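Local coordinates for porin protein associated with imipenem resistance (Acinetobacter baumannii, PDB 4FUV), which forms an eight-stranded beta-barrel in the bacterial outer membrane, probably takes up ornithine and imipenem, and is associated with imipenem resistance, at residues A33-A38 with G43-Y48; Y76-I81 with F165-A170. All coordinates share one frame; numbering follows the deposited sequence.

Interaction 1. Residues A33-A38 with G43-Y48. With C8E ((hydroxyethyloxy)tri(ethyloxy)octane), chain C.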
ATOM      1  N   ALA A  33     -19.675  26.631  13.588  1.00 25.31           N
ATOM      2  CA  ALA A  33     -20.938  26.502  14.303  1.00 25.67           C
ATOM      3  C   ALA A  33     -20.950  27.338  15.574  1.00 32.55           C
ATOM      4  O   ALA A  33     -19.899  27.648  16.140  1.00 26.95           O
ATOM      5  CB  ALA A  33     -21.233  25.009  14.641  1.00 21.20           C
ATOM      6  N   LEU A  34     -22.152  27.699  16.008  1.00 22.53           N
ATOM      7  CA  LEU A  34     -22.370  28.288  17.330  1.00 22.73           C
ATOM      8  C   LEU A  34     -22.730  27.117  18.223  1.00 24.04           C
ATOM      9  O   LEU A  34     -23.377  26.159  17.758  1.00 22.20           O
ATOM     10  CB  LEU A  34     -23.554  29.254  17.257  1.00 34.02           C
ATOM     11  CG  LEU A  34     -23.447  30.702  17.725  1.00 40.84           C
ATOM     12  CD1 LEU A  34     -22.056  31.255  17.519  1.00 39.82           C
ATOM     13  CD2 LEU A  34     -24.480  31.529  16.980  1.00 34.85           C
ATOM     14  N   LEU A  35     -22.315  27.168  19.485  1.00 21.87           N
ATOM     15  CA  LEU A  35     -22.487  26.022  20.392  1.00 23.54           C
ATOM     16  C   LEU A  35     -23.245  26.439  21.642  1.00 29.09           C
ATOM     17  O   LEU A  35     -22.885  27.452  22.263  1.00 21.88           O
ATOM     18  CB  LEU A  35     -21.123  25.493  20.840  1.00 22.72           C
ATOM     19  CG  LEU A  35     -20.087  25.047  19.794  1.00 32.52           C
ATOM     20  CD1 LEU A  35     -18.716  24.782  20.464  1.00 28.67           C
ATOM     21  CD2 LEU A  35     -20.580  23.815  19.090  1.00 32.97           C
ATOM     22  N   TRP A  36     -24.256  25.655  22.021  1.00 22.66           N
ATOM     23  CA  TRP A  36     -24.972  25.845  23.283  1.00 23.63           C
ATOM     24  C   TRP A  36     -24.744  24.608  24.135  1.00 30.13           C
ATOM     25  O   TRP A  36     -24.588  23.508  23.599  1.00 26.73           O
ATOM     26  CB  TRP A  36     -26.488  26.010  23.074  1.00 20.94           C
ATOM     27  CG  TRP A  36     -26.911  27.294  22.412  1.00 22.26           C
ATOM     28  CD1 TRP A  36     -27.466  28.402  23.022  1.00 22.44           C
ATOM     29  CD2 TRP A  36     -26.823  27.611  21.028  1.00 23.04           C
ATOM     30  NE1 TRP A  36     -27.720  29.377  22.096  1.00 26.52           N
ATOM     31  CE2 TRP A  36     -27.331  28.917  20.850  1.00 24.38           C
ATOM     32  CE3 TRP A  36     -26.355  26.916  19.899  1.00 30.17           C
ATOM     33  CZ2 TRP A  36     -27.398  29.541  19.615  1.00 25.78           C
ATOM     34  CZ3 TRP A  36     -26.411  27.546  18.662  1.00 24.76           C
ATOM     35  CH2 TRP A  36     -26.932  28.842  18.529  1.00 22.82           C
ATOM     36  N   GLN A  37     -24.721  24.788  25.455  1.00 24.95           N
ATOM     37  CA  GLN A  37     -24.607  23.664  26.380  0.72 28.48           C
ATOM     38  C   GLN A  37     -25.765  23.756  27.384  1.00 32.73           C
ATOM     39  O   GLN A  37     -25.871  24.709  28.155  1.00 33.97           O
ATOM     40  CB  GLN A  37     -23.231  23.662  27.070  0.72 31.87           C
ATOM     41  CG  GLN A  37     -22.798  22.339  27.731  0.72 38.12           C
ATOM     42  CD  GLN A  37     -22.323  21.258  26.739  0.72 38.50           C
ATOM     43  OE1 GLN A  37     -21.580  21.538  25.801  0.72 34.82           O
ATOM     44  NE2 GLN A  37     -22.749  20.011  26.966  0.72 19.68           N
ATOM     45  N   ALA A  38     -26.671  22.784  27.332  1.00 32.07           N
ATOM     46  CA  ALA A  38     -27.835  22.801  28.217  1.00 34.52           C
ATOM     47  C   ALA A  38     -27.459  22.290  29.606  1.00 34.73           C
ATOM     48  O   ALA A  38     -27.939  22.802  30.619  1.00 29.87           O
ATOM     49  CB  ALA A  38     -28.982  21.981  27.629  1.00 24.93           C
ATOM     50  N   GLY A  43     -25.720  19.129  24.574  1.00 19.36           N
ATOM     51  CA  GLY A  43     -25.394  20.379  23.937  1.00 19.15           C
ATOM     52  C   GLY A  43     -25.945  20.423  22.536  1.00 23.83           C
ATOM     53  O   GLY A  43     -26.521  19.445  22.041  1.00 18.89           O
ATOM     54  N   LEU A  44     -25.742  21.565  21.895  1.00 19.47           N
ATOM     55  CA  LEU A  44     -26.335  21.841  20.593  1.00 28.54           C
ATOM     56  C   LEU A  44     -25.329  22.588  19.739  1.00 27.01           C
ATOM     57  O   LEU A  44     -24.641  23.480  20.239  1.00 26.32           O
ATOM     58  CB  LEU A  44     -27.576  22.699  20.793  1.00 35.30           C
ATOM     59  CG  LEU A  44     -28.691  22.647  19.767  1.00 46.24           C
ATOM     60  CD1 LEU A  44     -29.166  21.204  19.580  1.00 35.60           C
ATOM     61  CD2 LEU A  44     -29.814  23.541  20.265  1.00 50.85           C
ATOM     62  N   ALA A  45     -25.238  22.210  18.467  1.00 21.71           N
ATOM     63  CA  ALA A  45     -24.389  22.883  17.491  1.00 21.86           C
ATOM     64  C   ALA A  45     -25.187  23.305  16.262  1.00 23.02           C
ATOM     65  O   ALA A  45     -25.839  22.483  15.610  1.00 22.52           O
ATOM     66  CB  ALA A  45     -23.220  21.968  17.066  1.00 19.61           C
ATOM     67  N   LEU A  46     -25.125  24.592  15.940  1.00 21.08           N
ATOM     68  CA  LEU A  46     -25.760  25.114  14.745  1.00 21.52           C
ATOM     69  C   LEU A  46     -24.673  25.647  13.837  1.00 22.39           C
ATOM     70  O   LEU A  46     -23.996  26.625  14.174  1.00 22.06           O
ATOM     71  CB  LEU A  46     -26.726  26.245  15.096  1.00 25.45           C
ATOM     72  CG  LEU A  46     -27.356  27.016  13.931  1.00 31.16           C
ATOM     73  CD1 LEU A  46     -28.317  26.149  13.136  1.00 22.41           C
ATOM     74  CD2 LEU A  46     -28.062  28.267  14.441  1.00 23.34           C
ATOM     75  N   GLY A  47     -24.522  25.026  12.672  1.00 24.95           N
ATOM     76  CA  GLY A  47     -23.376  25.304  11.830  1.00 24.26           C
ATOM     77  C   GLY A  47     -23.644  25.514  10.356  1.00 26.43           C
ATOM     78  O   GLY A  47     -24.722  25.221   9.846  1.00 27.69           O
ATOM     79  N   TYR A  48     -22.637  26.046   9.676  1.00 22.65           N
ATOM     80  CA  TYR A  48     -22.649  26.159   8.236  1.00 24.43           C
ATOM     81  C   TYR A  48     -21.363  25.586   7.692  1.00 28.59           C
ATOM     82  O   TYR A  48     -20.281  25.882   8.196  1.00 28.08           O
ATOM     83  CB  TYR A  48     -22.774  27.616   7.790  1.00 24.87           C
ATOM     84  CG  TYR A  48     -22.699  27.780   6.277  1.00 29.05           C
ATOM     85  CD1 TYR A  48     -23.816  27.567   5.484  1.00 25.05           C
ATOM     86  CD2 TYR A  48     -21.510  28.143   5.651  1.00 28.05           C
ATOM     87  CE1 TYR A  48     -23.756  27.722   4.091  1.00 31.83           C
ATOM     88  CE2 TYR A  48     -21.434  28.292   4.263  1.00 35.31           C
ATOM     89  CZ  TYR A  48     -22.564  28.074   3.487  1.00 34.14           C
ATOM     90  OH  TYR A  48     -22.506  28.233   2.110  1.00 37.60           O
TER
HETATM   91  C1  C8E C 302     -24.695  29.851  12.073  1.00 40.91           C
HETATM   92  C2  C8E C 302     -25.508  29.227  10.940  1.00 43.75           C
HETATM   93  C3  C8E C 302     -25.905  30.272   9.903  1.00 54.08           C
HETATM   94  C4  C8E C 302     -26.881  29.728   8.862  1.00 47.62           C
HETATM   95  C5  C8E C 302     -26.343  29.908   7.448  1.00 43.57           C
HETATM   96  C6  C8E C 302     -27.421  30.234   6.415  1.00 44.99           C
HETATM   97  C7  C8E C 302     -27.071  29.613   5.063  1.00 49.29           C
HETATM   98  C8  C8E C 302     -28.157  29.861   4.024  1.00 54.34           C
HETATM   99  O9  C8E C 302     -28.020  28.960   2.945  1.00 55.06           O
HETATM  100  C10 C8E C 302     -28.931  27.885   3.013  1.00 55.83           C

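Interaction 2. Residues Y76-I81 with F165-A170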
ATOM      1  N   TYR A  76     -26.581  22.938   9.360  1.00 25.12           N
ATOM      2  CA  TYR A  76     -26.898  21.799  10.224  1.00 26.10           C
ATOM      3  C   TYR A  76     -27.211  22.168  11.665  1.00 23.07           C
ATOM      4  O   TYR A  76     -26.698  23.157  12.218  1.00 28.76           O
ATOM      5  CB  TYR A  76     -25.788  20.738  10.161  1.00 20.08           C
ATOM      6  CG  TYR A  76     -24.459  21.174  10.779  1.00 31.41           C
ATOM      7  CD1 TYR A  76     -24.212  21.009  12.147  1.00 28.50           C
ATOM      8  CD2 TYR A  76     -23.449  21.725   9.999  1.00 20.26           C
ATOM      9  CE1 TYR A  76     -23.001  21.399  12.719  1.00 21.35           C
ATOM     10  CE2 TYR A  76     -22.237  22.129  10.559  1.00 21.70           C
ATOM     11  CZ  TYR A  76     -22.016  21.944  11.931  1.00 27.06           C
ATOM     12  OH  TYR A  76     -20.828  22.315  12.532  1.00 26.84           O
ATOM     13  N   LEU A  77     -28.067  21.364  12.271  1.00 21.08           N
ATOM     14  CA  LEU A  77     -28.355  21.500  13.691  1.00 27.94           C
ATOM     15  C   LEU A  77     -28.203  20.133  14.353  1.00 31.21           C
ATOM     16  O   LEU A  77     -28.944  19.190  14.037  1.00 24.02           O
ATOM     17  CB  LEU A  77     -29.760  22.044  13.906  1.00 23.63           C
ATOM     18  CG  LEU A  77     -30.152  22.220  15.368  1.00 29.66           C
ATOM     19  CD1 LEU A  77     -29.222  23.231  16.047  1.00 24.63           C
ATOM     20  CD2 LEU A  77     -31.601  22.656  15.475  1.00 30.03           C
ATOM     21  N   ASN A  78     -27.224  20.021  15.243  1.00 19.29           N
ATOM     22  CA  ASN A  78     -26.988  18.768  15.957  1.00 18.89           C
ATOM     23  C   ASN A  78     -27.133  18.891  17.457  1.00 20.85           C
ATOM     24  O   ASN A  78     -26.680  19.873  18.057  1.00 24.48           O
ATOM     25  CB  ASN A  78     -25.587  18.219  15.665  1.00 21.50           C
ATOM     26  CG  ASN A  78     -25.426  17.810  14.232  1.00 24.87           C
ATOM     27  OD1 ASN A  78     -26.367  17.327  13.628  1.00 37.34           O
ATOM     28  ND2 ASN A  78     -24.232  18.005  13.676  1.00 31.82           N
ATOM     29  N   ALA A  79     -27.748  17.881  18.055  1.00 20.46           N
ATOM     30  CA  ALA A  79     -27.592  17.637  19.493  1.00 21.44           C
ATOM     31  C   ALA A  79     -26.282  16.888  19.697  1.00 20.69           C
ATOM     32  O   ALA A  79     -25.957  15.973  18.928  1.00 25.43           O
ATOM     33  CB  ALA A  79     -28.751  16.811  20.017  1.00 19.29           C
ATOM     34  N   GLU A  80     -25.521  17.266  20.720  1.00 22.46           N
ATOM     35  CA  GLU A  80     -24.331  16.505  21.086  1.00 23.91           C
ATOM     36  C   GLU A  80     -24.481  15.913  22.493  1.00 22.77           C
ATOM     37  O   GLU A  80     -24.707  16.624  23.473  1.00 28.83           O
ATOM     38  CB  GLU A  80     -23.064  17.367  20.991  1.00 18.46           C
ATOM     39  CG  GLU A  80     -22.904  18.070  19.639  1.00 28.22           C
ATOM     40  CD  GLU A  80     -21.569  18.787  19.508  1.00 32.16           C
ATOM     41  OE1 GLU A  80     -20.941  19.105  20.547  1.00 27.52           O
ATOM     42  OE2 GLU A  80     -21.144  19.026  18.359  1.00 31.33           O
ATOM     43  N   ILE A  81     -24.352  14.603  22.580  1.00 29.87           N
ATOM     44  CA  ILE A  81     -24.509  13.913  23.846  1.00 23.52           C
ATOM     45  C   ILE A  81     -23.168  13.386  24.330  1.00 26.98           C
ATOM     46  O   ILE A  81     -22.518  12.591  23.653  1.00 29.21           O
ATOM     47  CB  ILE A  81     -25.536  12.760  23.756  1.00 27.55           C
ATOM     48  CG1 ILE A  81     -26.940  13.317  23.510  1.00 29.07           C
ATOM     49  CG2 ILE A  81     -25.530  11.936  25.073  1.00 19.34           C
ATOM     50  CD1 ILE A  81     -27.370  13.362  22.074  1.00 45.25           C
ATOM     51  N   PHE A 165     -11.068  19.343  17.731  1.00 22.55           N
ATOM     52  CA  PHE A 165     -11.968  18.206  17.591  1.00 25.27           C
ATOM     53  C   PHE A 165     -11.883  17.521  16.241  1.00 21.95           C
ATOM     54  O   PHE A 165     -11.331  18.066  15.285  1.00 25.63           O
ATOM     55  CB  PHE A 165     -13.413  18.628  17.871  1.00 33.74           C
ATOM     56  CG  PHE A 165     -14.107  19.251  16.696  1.00 31.38           C
ATOM     57  CD1 PHE A 165     -13.950  20.603  16.412  1.00 20.85           C
ATOM     58  CD2 PHE A 165     -14.931  18.484  15.885  1.00 25.23           C
ATOM     59  CE1 PHE A 165     -14.602  21.179  15.325  1.00 24.30           C
ATOM     60  CE2 PHE A 165     -15.581  19.038  14.801  1.00 23.88           C
ATOM     61  CZ  PHE A 165     -15.421  20.394  14.509  1.00 25.36           C
ATOM     62  N   GLY A 166     -12.407  16.302  16.184  1.00 20.91           N
ATOM     63  CA  GLY A 166     -12.660  15.628  14.927  1.00 23.39           C
ATOM     64  C   GLY A 166     -14.057  15.054  15.034  1.00 25.77           C
ATOM     65  O   GLY A 166     -14.514  14.777  16.139  1.00 27.22           O
ATOM     66  N   GLU A 167     -14.736  14.879  13.908  1.00 26.86           N
ATOM     67  CA  GLU A 167     -16.070  14.297  13.924  1.00 24.17           C
ATOM     68  C   GLU A 167     -16.288  13.473  12.671  1.00 24.74           C
ATOM     69  O   GLU A 167     -15.938  13.891  11.552  1.00 23.84           O
ATOM     70  CB  GLU A 167     -17.146  15.380  14.016  1.00 18.46           C
ATOM     71  CG  GLU A 167     -18.567  14.841  14.253  1.00 30.84           C
ATOM     72  CD  GLU A 167     -19.629  15.942  14.345  1.00 31.44           C
ATOM     73  OE1 GLU A 167     -19.490  16.850  15.194  1.00 29.89           O
ATOM     74  OE2 GLU A 167     -20.605  15.903  13.563  1.00 33.84           O
ATOM     75  N   VAL A 168     -16.880  12.303  12.851  1.00 20.70           N
ATOM     76  CA  VAL A 168     -17.230  11.463  11.710  1.00 23.08           C
ATOM     77  C   VAL A 168     -18.682  11.026  11.845  1.00 27.97           C
ATOM     78  O   VAL A 168     -19.134  10.653  12.934  1.00 26.41           O
ATOM     79  CB  VAL A 168     -16.284  10.233  11.554  1.00 28.92           C
ATOM     80  CG1 VAL A 168     -14.825  10.682  11.490  1.00 24.21           C
ATOM     81  CG2 VAL A 168     -16.479   9.244  12.685  1.00 36.09           C
ATOM     82  N   GLY A 169     -19.422  11.111  10.747  1.00 21.44           N
ATOM     83  CA  GLY A 169     -20.792  10.643  10.736  1.00 23.84           C
ATOM     84  C   GLY A 169     -21.326  10.436   9.334  1.00 27.26           C
ATOM     85  O   GLY A 169     -20.559  10.253   8.371  1.00 22.02           O
ATOM     86  N   ALA A 170     -22.645  10.489   9.203  1.00 21.06           N
ATOM     87  CA  ALA A 170     -23.254  10.361   7.886  1.00 28.12           C
ATOM     88  C   ALA A 170     -24.664  10.923   7.871  1.00 18.54           C
ATOM     89  O   ALA A 170     -25.395  10.814   8.859  1.00 21.12           O
ATOM     90  CB  ALA A 170     -23.254   8.879   7.433  1.00 24.50           C
TER
HETATM   91  O   HOH W   1     -21.931  18.424  15.876  1.00 21.32           O

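Interaction 1. Residues A33-A38 with G43-Y48
Trp36 on strand 29-37 lies beside Leu44 and Leu46 of strand 42-56, on the face of the hairpin that also carries Leu34. Its CB packs against CB of Leu44 at 4.2 Å. With CG anti to the carbonyl carbon (chi1 -70°), the indole runs alongside the partner strand: CE3 brings the ring edge to the carbonyl oxygen of Leu44, which lies in the ring plane, and CZ3 reaches CB of Leu46 at 3.8 Å. On the other edge NE1 is held by the backbone oxygen of Leu16, so a hydrogen bond holds one edge while the other rests against the partner strand.

Beneath this apolar row the backbones run antiparallel, their short axes 170° apart. Leu34 and Leu46 form one hydrogen-bonded pair, Trp36 and Leu44 the next; in the latter, Trp36 N reaches Leu44 O at 2.8 Å and Leu44 N returns the bond to Trp36 O. Between the two pairs, CA of Ala45 makes a CA-H...O contact of 3.4 Å with Leu34 O.

The opposite face carries Ala33, Leu35, Gln37 and Ala45, with Gly43 and Gly47 giving no side chain. Gly47 lets CB of Ala33 settle on its CA at 3.5 Å, while CD2 of Leu35 leans over CB of Ala45 at 3.8 Å; Arg22 touches all three of these side chains on this inner side. Beyond Leu46, C7 of the detergent's octyl tail meets CD1 of Tyr48 at 3.9 Å. Bulky apolar side chains and detergent on one face, with mostly small residues on the other, mark a beta hairpin in the wall of an outer-membrane beta-barrel.

Interaction 2. Residues Y76-I81 with F165-A170
Strand segments 76-81 and 165-170 face each other across the interior of the beta-barrel without sharing a backbone bond. Their nearest CA atoms, those of Glu80 and Glu167, are 11.2 Å apart, so the contact is made by side chains reaching inward from two separate staves of the wall. Alternation along the strands sends Tyr76, Asn78 and Glu80 inward, while Leu77, Ala79 and Ile81 belong to the other face; Phe165 and Glu167 answer from the far wall.

Glu167 and Glu80 reach inward from the two walls by similar lengths, and a water bridges what remains between them. CG of Glu167 is anti to the backbone N (chi1 -171°) and the chain stays extended beyond it, which carries the carboxylate toward the first strand. There it faces the carboxylate of Glu80, also on an extended chain, without direct contact and with the two planes turned 76° against each other. The side chain of Asn78 approaches Glu167 from the opposite direction.

Two carboxylates in a buried interior would repel each other if both were charged, but each has other partners. Glu80 forms salt bridges with Arg22 through OE2 and with Arg82 through OE1, whereas Glu167 receives hydroxyl partners at both oxygens, Tyr96 at OE1 and Tyr149 at OE2. The arginines probably favour the ionised form of Glu80. Such a network of charged and polar side chains filling the inside of a small barrel is consistent with a narrow or closed lumen at this level.

A single water joins the two acids, donating one hydrogen to Glu80 OE2 at 2.7 Å and the other to Glu167 OE1 at 3.0 Å, while OE2 and OE1 themselves stay 4.2 Å apart.

Overall arrangement
Interaction 1 belongs to the wall of the barrel and interaction 2 to its interior, yet their centres lie only 10 Å apart. They meet where strand 42-56 pairs with strand 64-81: Gly43 O faces Glu80 N at 2.7 Å, and Ala45 N faces Asn78 O at 2.8 Å, both probable hydrogen bonds. The hairpin contact is local in sequence, partly buried, and combines backbone bonds with apolar packing. The contact of 76-81 with 165-170 links distant parts of the chain and is fully buried, small and polar. Arg22 serves both, touching the small inner face of the hairpin and pairing with Glu80.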